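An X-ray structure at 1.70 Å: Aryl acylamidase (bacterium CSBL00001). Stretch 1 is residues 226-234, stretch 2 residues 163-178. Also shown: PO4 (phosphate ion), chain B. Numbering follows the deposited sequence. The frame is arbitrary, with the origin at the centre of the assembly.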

# COMPACT_ATOMS: atom_id res chain seq x y z
N PRO A 226 -6.26 0.78 1.81
CA PRO A 226 -6.78 0.14 0.60
C PRO A 226 -6.03 0.53 -0.68
O PRO A 226 -5.57 1.67 -0.81
CB PRO A 226 -8.21 0.65 0.54
CG PRO A 226 -8.09 2.07 1.05
CD PRO A 226 -7.01 1.99 2.15
N ILE A 227 -5.95 -0.43 -1.60
CA ILE A 227 -5.60 -0.15 -3.00
C ILE A 227 -6.84 -0.46 -3.84
O ILE A 227 -7.43 -1.52 -3.68
CB ILE A 227 -4.41 -1.02 -3.42
CG1 ILE A 227 -3.19 -0.64 -2.57
CG2 ILE A 227 -4.10 -0.86 -4.97
CD1 ILE A 227 -1.97 -1.56 -2.75
N THR A 228 -7.27 0.48 -4.68
CA THR A 228 -8.53 0.33 -5.43
C THR A 228 -8.34 0.85 -6.86
O THR A 228 -7.28 1.35 -7.21
CB THR A 228 -9.65 1.19 -4.81
OG1 THR A 228 -9.25 2.56 -4.79
CG2 THR A 228 -9.97 0.74 -3.38
N ARG A 229 -9.37 0.76 -7.69
CA ARG A 229 -9.30 1.36 -9.03
C ARG A 229 -10.03 2.69 -9.05
O ARG A 229 -9.80 3.48 -9.97
CB ARG A 229 -9.91 0.43 -10.11
CG ARG A 229 -9.06 -0.84 -10.34
CD ARG A 229 -9.58 -1.73 -11.48
NE ARG A 229 -10.92 -2.20 -11.19
CZ ARG A 229 -11.20 -3.28 -10.44
NH1 ARG A 229 -10.23 -4.07 -9.97
NH2 ARG A 229 -12.46 -3.58 -10.21
N THR A 230 -10.92 2.93 -8.09
CA THR A 230 -11.63 4.21 -8.02
C THR A 230 -11.47 4.85 -6.66
O THR A 230 -11.28 4.17 -5.65
CB THR A 230 -13.15 4.07 -8.23
OG1 THR A 230 -13.76 3.43 -7.08
CG2 THR A 230 -13.45 3.25 -9.47
N VAL A 231 -11.58 6.17 -6.64
CA VAL A 231 -11.47 6.89 -5.39
C VAL A 231 -12.68 6.59 -4.51
O VAL A 231 -12.53 6.44 -3.30
CB VAL A 231 -11.28 8.41 -5.62
CG1 VAL A 231 -11.23 9.16 -4.28
CG2 VAL A 231 -9.99 8.62 -6.45
N ARG A 232 -13.87 6.46 -5.12
CA ARG A 232 -15.07 6.13 -4.36
C ARG A 232 -14.88 4.79 -3.61
O ARG A 232 -15.27 4.67 -2.45
CB ARG A 232 -16.30 6.00 -5.30
CG ARG A 232 -17.59 5.50 -4.57
CD ARG A 232 -18.81 5.50 -5.52
NE ARG A 232 -19.08 6.90 -5.89
CZ ARG A 232 -19.13 7.40 -7.14
NH1 ARG A 232 -19.00 6.62 -8.23
NH2 ARG A 232 -19.35 8.71 -7.30
N ASP A 233 -14.29 3.79 -4.25
CA ASP A 233 -14.14 2.51 -3.55
C ASP A 233 -13.18 2.67 -2.38
O ASP A 233 -13.30 1.98 -1.36
CB ASP A 233 -13.60 1.41 -4.46
CG ASP A 233 -14.69 0.77 -5.34
OD1 ASP A 233 -15.88 1.11 -5.17
OD2 ASP A 233 -14.32 -0.07 -6.16
N ALA A 234 -12.19 3.53 -2.54
CA ALA A 234 -11.25 3.73 -1.43
C ALA A 234 -11.95 4.44 -0.28
O ALA A 234 -11.74 4.13 0.88
CB ALA A 234 -10.03 4.57 -1.92
P PO4 B . 7.20 -1.23 3.88
O1 PO4 B . 8.51 -1.37 3.07
O2 PO4 B . 7.65 -0.95 5.29
O3 PO4 B . 6.44 -0.08 3.31
O4 PO4 B . 6.38 -2.50 3.86
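Stretch 2 163-178: SSGGAAALVADGIVPV

Stretch 2 opens with Ser163, which follows a cis peptide bond, and Ser164 at the N-cap position. A helix runs from Gly165 to Ala172. Gly174 then ends the helix in a Schellman motif with positive phi (85°), and the chain returns through Pro177 to Val178. The helix lies over strand 226-228 in nearly the same direction. The axes approach to 8.0 Å and cross at -27°. At the far end the chain comes alongside the strand, with Val178 CA 4.6 Å from Thr228 CA.

Ile227 fills the space between strand and helix. Its CA-to-CB bond points sideways, but the m, t rotamer brings the end of the chain nearer to the helix. CD1 lies 4.0 Å from Ala167 CB, 4.1 Å from Ser164 CB and 4.2 Å from Ala168 CB. CG2 is 4.0 Å from Ala168 CA and 4.3 Å from Val171 CB. The small alanine side chains here let the isoleucine pack close to the helix backbone.

Val171 is in the t rotamer and points toward stretch 1. Its two methyls meet different parts of the chain: CG2 is 3.5 Å from Ile227 O, and CG1 is 3.5 Å from Thr228 C.

Arg229 makes the polar link. Its chain starts sideways and folds through m, t, m, with chi4 at -84°, so that the guanidinium reaches the end of the helix. NH1 donates to Val171 O at 2.9 Å and to Val176 O at 3.0 Å. Both acceptors lie at the edge of the guanidinium, near its plane. Val171 O also accepts from Gly174 N (3.1 Å). On the way, Arg229 CG passes 3.6 Å from Val171 CG1. Arg229 NH1 is 3.4 Å from Gly174 CA. A CB on Gly174 would point away from stretch 1 but would jam against the carbonyl O of Asp173.

Val178 is p, and its CG2 touches Pro226 CB and Thr228 CG2, both at 3.8 Å. The backbones add two CA-H...O contacts, Val178 CA to Ile227 O at 3.3 Å and Thr228 CA to Pro177 O at 3.5 Å. Thr228, also p, turns its OG1 back to donate to Thr230 O at 2.7 Å. Thr230, p as well, caps the next helix: its OG1 accepts from Asp233 N at 2.9 Å.

Asp233 points toward stretch 2, with OD2 3.9 Å from Pro177 CB. One water joins the two stretches. It donates to Pro177 O (2.8 Å) and Asp233 OD2 (2.7 Å) and accepts from Arg229 N (2.9 Å).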

# COMPACT_ATOMS: atom_id res chain seq x y z
N SER A 163 6.02 -2.86 -1.04
CA SER A 163 5.89 -4.27 -0.67
C SER A 163 4.51 -4.89 -0.85
O SER A 163 4.38 -6.11 -0.73
CB SER A 163 6.37 -4.46 0.78
OG SER A 163 5.55 -3.73 1.69
N SER A 164 3.47 -4.09 -1.12
CA SER A 164 2.13 -4.66 -1.34
C SER A 164 1.89 -4.98 -2.81
O SER A 164 0.85 -4.62 -3.37
CB SER A 164 1.02 -3.68 -0.94
OG SER A 164 1.26 -3.13 0.35
N GLY A 165 2.81 -5.70 -3.44
CA GLY A 165 2.73 -5.91 -4.88
C GLY A 165 1.59 -6.83 -5.28
O GLY A 165 0.89 -6.56 -6.25
N GLY A 166 1.38 -7.90 -4.53
CA GLY A 166 0.27 -8.78 -4.85
C GLY A 166 -1.09 -8.08 -4.77
O GLY A 166 -1.99 -8.32 -5.58
N ALA A 167 -1.24 -7.22 -3.75
CA ALA A 167 -2.47 -6.45 -3.58
C ALA A 167 -2.74 -5.59 -4.84
O ALA A 167 -3.83 -5.63 -5.44
CB ALA A 167 -2.35 -5.53 -2.34
N ALA A 168 -1.74 -4.82 -5.24
CA ALA A 168 -1.93 -3.92 -6.35
C ALA A 168 -2.16 -4.69 -7.66
O ALA A 168 -2.97 -4.29 -8.46
CB ALA A 168 -0.72 -2.97 -6.50
N ALA A 169 -1.42 -5.78 -7.87
CA ALA A 169 -1.52 -6.53 -9.12
C ALA A 169 -2.94 -7.11 -9.29
O ALA A 169 -3.54 -7.02 -10.35
CB ALA A 169 -0.46 -7.67 -9.15
N LEU A 170 -3.51 -7.66 -8.22
CA LEU A 170 -4.88 -8.16 -8.33
C LEU A 170 -5.87 -7.06 -8.68
O LEU A 170 -6.76 -7.26 -9.51
CB LEU A 170 -5.33 -8.87 -7.04
CG LEU A 170 -4.58 -10.16 -6.73
CD1 LEU A 170 -5.13 -10.78 -5.41
CD2 LEU A 170 -4.74 -11.17 -7.88
N VAL A 171 -5.73 -5.89 -8.04
CA VAL A 171 -6.64 -4.79 -8.31
C VAL A 171 -6.44 -4.25 -9.73
O VAL A 171 -7.41 -3.96 -10.41
CB VAL A 171 -6.46 -3.67 -7.25
CG1 VAL A 171 -7.30 -2.40 -7.60
CG2 VAL A 171 -6.86 -4.26 -5.86
N ALA A 172 -5.18 -4.12 -10.15
CA ALA A 172 -4.89 -3.58 -11.48
C ALA A 172 -5.35 -4.52 -12.59
O ALA A 172 -5.62 -4.05 -13.71
CB ALA A 172 -3.39 -3.27 -11.62
N ASP A 173 -5.46 -5.80 -12.27
CA ASP A 173 -5.86 -6.81 -13.27
C ASP A 173 -7.36 -7.06 -13.20
O ASP A 173 -7.88 -7.93 -13.91
CB ASP A 173 -5.07 -8.10 -13.06
CG ASP A 173 -5.01 -8.97 -14.33
OD1 ASP A 173 -4.81 -8.40 -15.41
OD2 ASP A 173 -5.15 -10.21 -14.23
N GLY A 174 -8.07 -6.30 -12.35
CA GLY A 174 -9.52 -6.37 -12.33
C GLY A 174 -10.10 -7.50 -11.47
O GLY A 174 -11.32 -7.69 -11.47
N ILE A 175 -9.25 -8.21 -10.73
CA ILE A 175 -9.63 -9.48 -10.11
C ILE A 175 -10.44 -9.27 -8.84
O ILE A 175 -11.38 -10.00 -8.58
CB ILE A 175 -8.41 -10.35 -9.86
CG1 ILE A 175 -7.81 -10.78 -11.21
CG2 ILE A 175 -8.76 -11.65 -9.05
CD1 ILE A 175 -6.42 -11.35 -11.11
N VAL A 176 -10.06 -8.28 -8.03
CA VAL A 176 -10.89 -7.81 -6.94
C VAL A 176 -10.88 -6.27 -6.98
O VAL A 176 -9.92 -5.70 -7.52
CB VAL A 176 -10.40 -8.26 -5.55
CG1 VAL A 176 -10.68 -9.79 -5.30
CG2 VAL A 176 -8.91 -7.91 -5.36
N PRO A 177 -11.92 -5.63 -6.43
CA PRO A 177 -11.98 -4.15 -6.55
C PRO A 177 -11.16 -3.43 -5.49
O PRO A 177 -10.84 -2.26 -5.68
CB PRO A 177 -13.47 -3.84 -6.37
CG PRO A 177 -13.98 -5.01 -5.51
CD PRO A 177 -13.19 -6.20 -5.95
N VAL A 178 -10.80 -4.11 -4.42
CA VAL A 178 -10.02 -3.48 -3.33
C VAL A 178 -9.15 -4.57 -2.75
O VAL A 178 -9.54 -5.75 -2.71
CB VAL A 178 -10.94 -2.85 -2.24
CG1 VAL A 178 -11.93 -3.89 -1.69
CG2 VAL A 178 -10.08 -2.24 -1.09
O HOH W 1 -11.98 -0.41 -7.40